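Local atomic coordinates of 457aa long hypothetical protein (Pyrococcus horikoshii, PDB entry 2CSU), a protein that is of unknown function but combines a Rossmann-type CoA-binding domain with two domains related to the succinyl-CoA ligase family. Residues A207-G212 with I233-G238; A163-K168 with N274-M279; E192-L197 with K217-V222. All blocks are in the same frame, centred on the assembly; numbering follows the deposited sequence.

Overall arrangement
All three contacts lie in the flavodoxin-like domain, and they illustrate how a layered alpha/beta fold is assembled. Contact 1 supplies the central layer, a pair of parallel strands. Contact 2 covers the face of the sheet that carries Y209 and L235; its centre lies about 11 Å from that of contact 1, and L235 CD1 reaches N274 C at 3.5 Å. Contact 3 covers the opposite face, about 14 Å from contact 1 between centres, with L208 CD1 3.7 Å from F219 CZ. Contacts 2 and 3 do not meet: their nearest atoms are about 12 Å apart. The second subunit touches contacts 1 and 2 but not contact 3.

Contact 1: residues A207-G212 with I233-G238; sequences ALYIEG and IALKAG
L208 and A234 sit side by side in neighbouring parallel strands, 205-210 and 232-236, which helix 216-229 connects as a beta-alpha-beta crossover. The strand pair is the tight part of the contact. Four backbone hydrogen bonds zip it together: L208 N to I233 O, L235 N to L208 O, I210 N to L235 O and A237 N to I210 O.

On one face, A234 CB meets the tip of I210, CD1, at 3.8 Å. On the other, the far end of Y209 comes close to the neighbouring strand. CD1 of the ring lies 3.9 Å from L235 CD2, which touches it at the edge, while Y209 OH presses on A237 CB at 3.1 Å. V307 of the second subunit packs on A237, and the phenol oxygen is buried without a polar partner in the model.

Beyond I210 the contact opens toward solvent at E211, with K236 partly exposed, although A237 stays buried. E211 contributes through its backbone carbonyl. Here K236 takes over: its chain, bent at chi2 (79°) and again at chi4, passes I210 CG2 with CD. NZ then donates to E211 O at 3.0 Å, from above that carbonyl plane, and to A237 O at 2.7 Å. Y261 adds a cation-pi contact. One ammonium thus ties together the chain just past both strands, its charge probably eased by two carbonyl dipoles and an aromatic ring.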
loop_
_atom_site.group_PDB
_atom_site.type_symbol
_atom_site.label_atom_id
_atom_site.label_comp_id
_atom_site.label_asym_id
_atom_site.label_seq_id
_atom_site.Cartn_x
_atom_site.Cartn_y
_atom_site.Cartn_z
ATOM N N ALA A 207 3.643 -18.777 0.577
ATOM C CA ALA A 207 4.215 -17.615 -0.082
ATOM C C ALA A 207 5.717 -17.783 0.044
ATOM O O ALA A 207 6.207 -18.167 1.109
ATOM C CB ALA A 207 3.758 -16.328 0.608
ATOM N N LEU A 208 6.447 -17.521 -1.038
ATOM C CA LEU A 208 7.894 -17.681 -1.000
ATOM C C LEU A 208 8.650 -16.455 -1.482
ATOM O O LEU A 208 8.264 -15.839 -2.467
ATOM C CB LEU A 208 8.329 -18.867 -1.879
ATOM C CG LEU A 208 7.873 -20.315 -1.636
ATOM C CD1 LEU A 208 8.455 -21.209 -2.739
ATOM C CD2 LEU A 208 8.344 -20.803 -0.274
ATOM N N TYR A 209 9.709 -16.086 -0.765
ATOM C CA TYR A 209 10.573 -15.003 -1.222
ATOM C C TYR A 209 11.868 -15.738 -1.520
ATOM O O TYR A 209 12.616 -16.092 -0.608
ATOM C CB TYR A 209 10.862 -13.941 -0.166
ATOM C CG TYR A 209 11.905 -12.958 -0.690
ATOM C CD1 TYR A 209 11.572 -12.025 -1.672
ATOM C CD2 TYR A 209 13.231 -13.010 -0.258
ATOM C CE1 TYR A 209 12.520 -11.165 -2.218
ATOM C CE2 TYR A 209 14.204 -12.149 -0.800
ATOM C CZ TYR A 209 13.833 -11.227 -1.783
ATOM O OH TYR A 209 14.755 -10.371 -2.339
ATOM N N ILE A 210 12.125 -15.969 -2.801
ATOM C CA ILE A 210 13.305 -16.705 -3.222
ATOM C C ILE A 210 14.434 -15.879 -3.806
ATOM O O ILE A 210 14.225 -15.017 -4.658
ATOM C CB ILE A 210 12.946 -17.767 -4.289
ATOM C CG1 ILE A 210 11.860 -18.705 -3.759
ATOM C CG2 ILE A 210 14.194 -18.537 -4.690
ATOM C CD1 ILE A 210 11.139 -19.467 -4.841
ATOM N N GLU A 211 15.639 -16.160 -3.331
ATOM C CA GLU A 211 16.829 -15.519 -3.846
ATOM C C GLU A 211 17.440 -16.599 -4.732
ATOM O O GLU A 211 17.978 -16.310 -5.797
ATOM C CB GLU A 211 17.764 -15.125 -2.703
ATOM C CG GLU A 211 17.396 -13.778 -2.102
ATOM C CD GLU A 211 18.249 -13.403 -0.913
ATOM O OE1 GLU A 211 19.315 -14.022 -0.720
ATOM O OE2 GLU A 211 17.856 -12.471 -0.180
ATOM N N GLY A 212 17.305 -17.853 -4.299
ATOM C CA GLY A 212 17.704 -18.966 -5.149
ATOM C C GLY A 212 17.686 -20.293 -4.388
ATOM O O GLY A 212 17.936 -20.367 -3.192
ATOM N N ILE A 233 3.026 -19.335 -3.999
ATOM C CA ILE A 233 3.270 -18.060 -4.670
ATOM C C ILE A 233 4.717 -17.636 -4.394
ATOM O O ILE A 233 5.103 -17.456 -3.232
ATOM C CB ILE A 233 2.320 -16.935 -4.152
ATOM C CG1 ILE A 233 0.850 -17.321 -4.345
ATOM C CG2 ILE A 233 2.562 -15.653 -4.935
ATOM C CD1 ILE A 233 0.401 -18.517 -3.556
ATOM N N ALA A 234 5.505 -17.472 -5.460
ATOM C CA ALA A 234 6.909 -17.088 -5.326
ATOM C C ALA A 234 7.265 -15.723 -5.895
ATOM O O ALA A 234 6.899 -15.383 -7.017
ATOM C CB ALA A 234 7.806 -18.144 -5.971
ATOM N N LEU A 235 7.986 -14.949 -5.095
ATOM C CA LEU A 235 8.471 -13.631 -5.487
ATOM C C LEU A 235 9.974 -13.874 -5.636
ATOM O O LEU A 235 10.673 -14.107 -4.649
ATOM C CB LEU A 235 8.199 -12.591 -4.381
ATOM C CG LEU A 235 8.902 -11.220 -4.520
ATOM C CD1 LEU A 235 8.534 -10.570 -5.858
ATOM C CD2 LEU A 235 8.516 -10.308 -3.351
ATOM N N LYS A 236 10.454 -13.863 -6.874
ATOM C CA LYS A 236 11.863 -14.107 -7.165
ATOM C C LYS A 236 12.619 -12.800 -7.395
ATOM O O LYS A 236 12.270 -11.981 -8.235
ATOM C CB LYS A 236 11.964 -14.989 -8.411
ATOM C CG LYS A 236 13.412 -15.152 -8.891
ATOM C CD LYS A 236 14.189 -16.180 -8.066
ATOM C CE LYS A 236 15.616 -16.396 -8.584
ATOM N NZ LYS A 236 16.473 -15.289 -8.157
ATOM N N ALA A 237 13.661 -12.598 -6.570
ATOM C CA ALA A 237 14.453 -11.381 -6.698
ATOM C C ALA A 237 15.564 -11.539 -7.735
ATOM O O ALA A 237 16.199 -12.581 -7.860
ATOM C CB ALA A 237 15.070 -11.070 -5.331
ATOM N N GLY A 238 15.767 -10.468 -8.523
ATOM C CA GLY A 238 16.867 -10.480 -9.476
ATOM C C GLY A 238 16.383 -10.271 -10.912
ATOM O O GLY A 238 15.225 -9.974 -11.177
#

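Contact 2: residues A163-K168 with N274-M279; sequences AGIVYK and NTIDEM
I165 and I276 bring together helices 159-171 and 276-283, which lie next to each other on one face of the flavodoxin-like sheet, where I165 and M279 both rest on F154 of strand 152-156.

The apolar contacts centre on I276 CG2. This methyl is anti to the backbone N and meets I165 CG1 at 3.9 Å, with CD1 of the same isoleucine equally near; the two side chains cross obliquely. I165 CD1 also touches the terminal methyl of selenomethionine M279, CE, at 4.1 Å. From the next turn of its helix, K168 lays CD against I276 CG2.

The ionic contact lies beyond this apolar patch. K168 runs extended as far as CE and turns at chi4 (-67°), bringing NZ 2.9 Å from D277 OD1, on the syn side and 33° out of the carboxylate plane. The stronger partner of K168 NZ is OE2 of E172, just past the end of helix 159-171; D277 shares the ammonium.

Two bonds hold the start of helix 276-283. The backbone N of N274 donates to E278 OE1 from above the carboxylate plane. The capping bond belongs to T275, the N-cap residue, which accepts from E278 N through OG1 at 3.0 Å.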
loop_
_atom_site.group_PDB
_atom_site.type_symbol
_atom_site.label_atom_id
_atom_site.label_comp_id
_atom_site.label_asym_id
_atom_site.label_seq_id
_atom_site.Cartn_x
_atom_site.Cartn_y
_atom_site.Cartn_z
ATOM N N ALA A 163 11.137 -9.526 8.240
ATOM C CA ALA A 163 10.686 -8.626 9.297
ATOM C C ALA A 163 9.846 -7.465 8.758
ATOM O O ALA A 163 8.785 -7.135 9.305
ATOM C CB ALA A 163 11.885 -8.083 10.058
ATOM N N GLY A 164 10.323 -6.845 7.685
ATOM C CA GLY A 164 9.613 -5.722 7.109
ATOM C C GLY A 164 8.220 -6.074 6.624
ATOM O O GLY A 164 7.304 -5.257 6.693
ATOM N N ILE A 165 8.064 -7.287 6.118
ATOM C CA ILE A 165 6.778 -7.739 5.626
ATOM C C ILE A 165 5.873 -8.024 6.829
ATOM O O ILE A 165 4.702 -7.679 6.819
ATOM C CB ILE A 165 6.965 -8.981 4.687
ATOM C CG1 ILE A 165 7.510 -8.495 3.338
ATOM C CG2 ILE A 165 5.649 -9.719 4.470
ATOM C CD1 ILE A 165 7.880 -9.595 2.354
ATOM N N VAL A 166 6.427 -8.620 7.879
ATOM C CA VAL A 166 5.643 -8.884 9.078
ATOM C C VAL A 166 5.068 -7.561 9.590
ATOM O O VAL A 166 3.874 -7.468 9.881
ATOM C CB VAL A 166 6.511 -9.552 10.165
ATOM C CG1 VAL A 166 5.786 -9.572 11.501
ATOM C CG2 VAL A 166 6.843 -10.976 9.748
ATOM N N TYR A 167 5.897 -6.526 9.675
ATOM C CA TYR A 167 5.413 -5.227 10.143
ATOM C C TYR A 167 4.379 -4.690 9.185
ATOM O O TYR A 167 3.407 -4.056 9.596
ATOM C CB TYR A 167 6.546 -4.198 10.259
ATOM C CG TYR A 167 7.731 -4.680 11.059
ATOM C CD1 TYR A 167 7.582 -5.675 12.025
ATOM C CD2 TYR A 167 9.008 -4.151 10.843
ATOM C CE1 TYR A 167 8.665 -6.140 12.754
ATOM C CE2 TYR A 167 10.102 -4.613 11.576
ATOM C CZ TYR A 167 9.918 -5.606 12.524
ATOM O OH TYR A 167 10.983 -6.083 13.240
ATOM N N LYS A 168 4.597 -4.933 7.896
ATOM C CA LYS A 168 3.673 -4.466 6.882
ATOM C C LYS A 168 2.296 -5.064 7.087
ATOM O O LYS A 168 1.315 -4.345 7.235
ATOM C CB LYS A 168 4.180 -4.836 5.488
ATOM C CG LYS A 168 3.288 -4.319 4.350
ATOM C CD LYS A 168 3.881 -4.654 2.984
ATOM C CE LYS A 168 3.337 -3.746 1.889
ATOM N NZ LYS A 168 1.897 -3.907 1.580
ATOM N N ASN A 274 5.404 -10.385 -8.741
ATOM C CA ASN A 274 6.536 -9.534 -9.076
ATOM C C ASN A 274 6.771 -8.474 -8.017
ATOM O O ASN A 274 7.738 -7.724 -8.108
ATOM C CB ASN A 274 6.333 -8.882 -10.434
ATOM C CG ASN A 274 5.871 -9.874 -11.477
ATOM O OD1 ASN A 274 6.577 -10.844 -11.789
ATOM N ND2 ASN A 274 4.674 -9.651 -12.013
ATOM N N THR A 275 5.874 -8.399 -7.030
ATOM C CA THR A 275 6.031 -7.457 -5.923
ATOM C C THR A 275 5.581 -8.109 -4.616
ATOM O O THR A 275 4.924 -9.159 -4.613
ATOM C CB THR A 275 5.198 -6.158 -6.082
ATOM O OG1 THR A 275 3.817 -6.446 -5.854
ATOM C CG2 THR A 275 5.385 -5.541 -7.475
ATOM N N ILE A 276 5.945 -7.478 -3.508
ATOM C CA ILE A 276 5.574 -7.948 -2.192
ATOM C C ILE A 276 4.054 -8.025 -2.145
ATOM O O ILE A 276 3.482 -9.091 -1.892
ATOM C CB ILE A 276 6.109 -6.965 -1.115
ATOM C CG1 ILE A 276 7.634 -7.073 -1.051
ATOM C CG2 ILE A 276 5.511 -7.278 0.263
ATOM C CD1 ILE A 276 8.316 -5.883 -0.334
ATOM N N ASP A 277 3.406 -6.901 -2.438
ATOM C CA ASP A 277 1.957 -6.819 -2.420
ATOM C C ASP A 277 1.250 -7.864 -3.264
ATOM O O ASP A 277 0.214 -8.383 -2.853
ATOM C CB ASP A 277 1.497 -5.404 -2.798
ATOM C CG ASP A 277 1.340 -4.509 -1.571
ATOM O OD1 ASP A 277 0.477 -4.827 -0.735
ATOM O OD2 ASP A 277 2.070 -3.507 -1.428
ATOM N N GLU A 278 1.806 -8.194 -4.426
ATOM C CA GLU A 278 1.192 -9.209 -5.268
ATOM C C GLU A 278 1.301 -10.561 -4.594
ATOM O O GLU A 278 0.342 -11.329 -4.580
ATOM C CB GLU A 278 1.874 -9.283 -6.642
ATOM C CG GLU A 278 1.718 -8.034 -7.499
ATOM C CD GLU A 278 2.261 -8.233 -8.916
ATOM O OE1 GLU A 278 2.772 -9.340 -9.223
ATOM O OE2 GLU A 278 2.175 -7.279 -9.720
HETATM N N MSE A 279 2.483 -10.856 -4.061
HETATM C CA MSE A 279 2.742 -12.124 -3.377
HETATM C C MSE A 279 1.716 -12.315 -2.252
HETATM O O MSE A 279 1.090 -13.365 -2.137
HETATM C CB MSE A 279 4.176 -12.134 -2.785
HETATM C CG MSE A 279 4.589 -13.447 -2.049
HETATM SE SE MSE A 279 6.111 -13.381 -1.022
HETATM C CE MSE A 279 5.555 -12.235 0.257
#

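Contact 3: residues E192-L197 with K217-V222; sequences ELMEYL and KKFMEV
M194, a selenomethionine, reaches from helix 190-197 to V222 and F219 of helix 216-229. The two segments run nearly parallel, 18° apart with axes 9.8 Å from each other, and cover one face of the flavodoxin-like sheet.

Followed outward, the M194 side chain meets V222 at its base and F219 from the selenium onward. CB packs on V222 CG1 at 3.8 Å. CG, anti to the carbonyl carbon, carries the chain on to the selenium, which lies 4.2 Å from F219 CZ and equally far from L208 CD1 of the strand beneath. A bend at chi3 (-50°) then turns the methyl over the ring. CE stands 4.0 Å from the F219 centroid and 18° off its normal, displaced toward the rim over CD1 and CE1. It is a CH-pi contact combined with a Met-aromatic one, the chain and the ring meeting at about a right angle. F219 also rests on L208 and I210, so ring and M194 both lie against the sheet.

Away from the sheet the contact changes character. E195 lays CG across V222, 3.8 Å from CG2. At the partly exposed margin, K218 stretches fully out and sets NZ 2.8 Å from E192 OE2, forming a salt bridge. The other oxygen of that carboxylate, OE1, pairs with R123.

The chemistry is therefore graded, from an apolar contact between a methionine position and an aromatic face at the sheet to paired charges at the margin. With two basic partners, E192 would be expected to stay ionised and to link helix 216-229 to R123.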
loop_
_atom_site.group_PDB
_atom_site.type_symbol
_atom_site.label_atom_id
_atom_site.label_comp_id
_atom_site.label_asym_id
_atom_site.label_seq_id
_atom_site.Cartn_x
_atom_site.Cartn_y
_atom_site.Cartn_z
ATOM N N GLU A 192 11.819 -29.279 1.397
ATOM C CA GLU A 192 11.428 -30.020 2.575
ATOM C C GLU A 192 10.301 -29.295 3.292
ATOM O O GLU A 192 9.403 -29.931 3.838
ATOM C CB GLU A 192 12.625 -30.212 3.503
ATOM C CG GLU A 192 13.512 -31.404 3.112
ATOM C CD GLU A 192 14.990 -31.153 3.374
ATOM O OE1 GLU A 192 15.340 -30.758 4.507
ATOM O OE2 GLU A 192 15.808 -31.348 2.444
ATOM N N LEU A 193 10.345 -27.969 3.282
ATOM C CA LEU A 193 9.307 -27.196 3.936
ATOM C C LEU A 193 7.986 -27.308 3.175
ATOM O O LEU A 193 6.934 -27.450 3.787
ATOM C CB LEU A 193 9.734 -25.746 4.070
ATOM C CG LEU A 193 10.741 -25.491 5.193
ATOM C CD1 LEU A 193 11.133 -24.022 5.170
ATOM C CD2 LEU A 193 10.137 -25.864 6.556
HETATM N N MSE A 194 8.051 -27.267 1.846
HETATM C CA MSE A 194 6.855 -27.387 1.028
HETATM C C MSE A 194 6.258 -28.776 1.195
HETATM O O MSE A 194 5.041 -28.936 1.131
HETATM C CB MSE A 194 7.159 -27.136 -0.457
HETATM C CG MSE A 194 7.278 -25.664 -0.831
HETATM SE SE MSE A 194 7.843 -25.344 -2.552
HETATM C CE MSE A 194 9.109 -26.286 -2.557
ATOM N N GLU A 195 7.103 -29.786 1.396
ATOM C CA GLU A 195 6.576 -31.133 1.576
ATOM C C GLU A 195 5.777 -31.180 2.875
ATOM O O GLU A 195 4.670 -31.704 2.919
ATOM C CB GLU A 195 7.706 -32.174 1.613
ATOM C CG GLU A 195 8.273 -32.531 0.231
ATOM C CD GLU A 195 9.448 -33.506 0.290
ATOM O OE1 GLU A 195 10.394 -33.269 1.076
ATOM O OE2 GLU A 195 9.425 -34.509 -0.456
ATOM N N TYR A 196 6.334 -30.626 3.942
ATOM C CA TYR A 196 5.628 -30.631 5.217
ATOM C C TYR A 196 4.328 -29.801 5.186
ATOM O O TYR A 196 3.278 -30.256 5.646
ATOM C CB TYR A 196 6.556 -30.108 6.305
ATOM C CG TYR A 196 5.843 -29.621 7.540
ATOM C CD1 TYR A 196 5.321 -30.519 8.476
ATOM C CD2 TYR A 196 5.696 -28.255 7.779
ATOM C CE1 TYR A 196 4.676 -30.065 9.621
ATOM C CE2 TYR A 196 5.049 -27.792 8.918
ATOM C CZ TYR A 196 4.543 -28.700 9.833
ATOM O OH TYR A 196 3.892 -28.239 10.952
ATOM N N LEU A 197 4.414 -28.588 4.641
ATOM C CA LEU A 197 3.276 -27.680 4.566
ATOM C C LEU A 197 2.163 -28.176 3.659
ATOM O O LEU A 197 1.017 -27.742 3.772
ATOM C CB LEU A 197 3.751 -26.297 4.099
ATOM C CG LEU A 197 4.599 -25.492 5.088
ATOM C CD1 LEU A 197 5.227 -24.298 4.388
ATOM C CD2 LEU A 197 3.715 -25.026 6.245
ATOM N N LYS A 217 16.047 -29.170 -9.121
ATOM C CA LYS A 217 15.348 -30.376 -9.555
ATOM C C LYS A 217 14.346 -30.853 -8.507
ATOM O O LYS A 217 13.185 -31.109 -8.822
ATOM C CB LYS A 217 16.363 -31.487 -9.834
ATOM C CG LYS A 217 15.763 -32.854 -10.149
ATOM C CD LYS A 217 15.007 -32.871 -11.476
ATOM C CE LYS A 217 14.108 -34.086 -11.600
ATOM N NZ LYS A 217 12.776 -33.806 -11.002
ATOM N N LYS A 218 14.811 -30.986 -7.265
ATOM C CA LYS A 218 13.965 -31.440 -6.162
ATOM C C LYS A 218 12.837 -30.435 -5.898
ATOM O O LYS A 218 11.688 -30.813 -5.660
ATOM C CB LYS A 218 14.815 -31.616 -4.902
ATOM C CG LYS A 218 14.040 -32.086 -3.686
ATOM C CD LYS A 218 14.930 -32.117 -2.444
ATOM C CE LYS A 218 14.165 -32.597 -1.205
ATOM N NZ LYS A 218 15.014 -32.551 0.020
ATOM N N PHE A 219 13.182 -29.154 -5.956
ATOM C CA PHE A 219 12.230 -28.077 -5.734
ATOM C C PHE A 219 11.055 -28.159 -6.708
ATOM O O PHE A 219 9.885 -28.183 -6.303
ATOM C CB PHE A 219 12.939 -26.725 -5.895
ATOM C CG PHE A 219 12.064 -25.534 -5.604
ATOM C CD1 PHE A 219 12.207 -24.824 -4.410
ATOM C CD2 PHE A 219 11.101 -25.114 -6.526
ATOM C CE1 PHE A 219 11.402 -23.707 -4.141
ATOM C CE2 PHE A 219 10.286 -23.994 -6.263
ATOM C CZ PHE A 219 10.444 -23.293 -5.065
HETATM N N MSE A 220 11.367 -28.209 -7.999
HETATM C CA MSE A 220 10.323 -28.264 -9.012
HETATM C C MSE A 220 9.412 -29.488 -8.909
HETATM O O MSE A 220 8.194 -29.368 -9.048
HETATM C CB MSE A 220 10.939 -28.179 -10.413
HETATM C CG MSE A 220 11.355 -26.763 -10.820
HETATM SE SE MSE A 220 10.491 -25.456 -9.892
HETATM C CE MSE A 220 11.560 -24.107 -10.148
ATOM N N GLU A 221 9.986 -30.657 -8.652
ATOM C CA GLU A 221 9.176 -31.861 -8.553
ATOM C C GLU A 221 8.318 -31.860 -7.291
ATOM O O GLU A 221 7.216 -32.393 -7.290
ATOM C CB GLU A 221 10.056 -33.113 -8.604
ATOM C CG GLU A 221 9.256 -34.407 -8.741
ATOM C CD GLU A 221 8.299 -34.400 -9.940
ATOM O OE1 GLU A 221 8.769 -34.270 -11.097
ATOM O OE2 GLU A 221 7.069 -34.527 -9.720
ATOM N N VAL A 222 8.826 -31.267 -6.216
ATOM C CA VAL A 222 8.052 -31.178 -4.979
ATOM C C VAL A 222 6.924 -30.167 -5.224
ATOM O O VAL A 222 5.775 -30.401 -4.874
ATOM C CB VAL A 222 8.936 -30.707 -3.791
ATOM C CG1 VAL A 222 8.080 -30.053 -2.724
ATOM C CG2 VAL A 222 9.683 -31.905 -3.188
#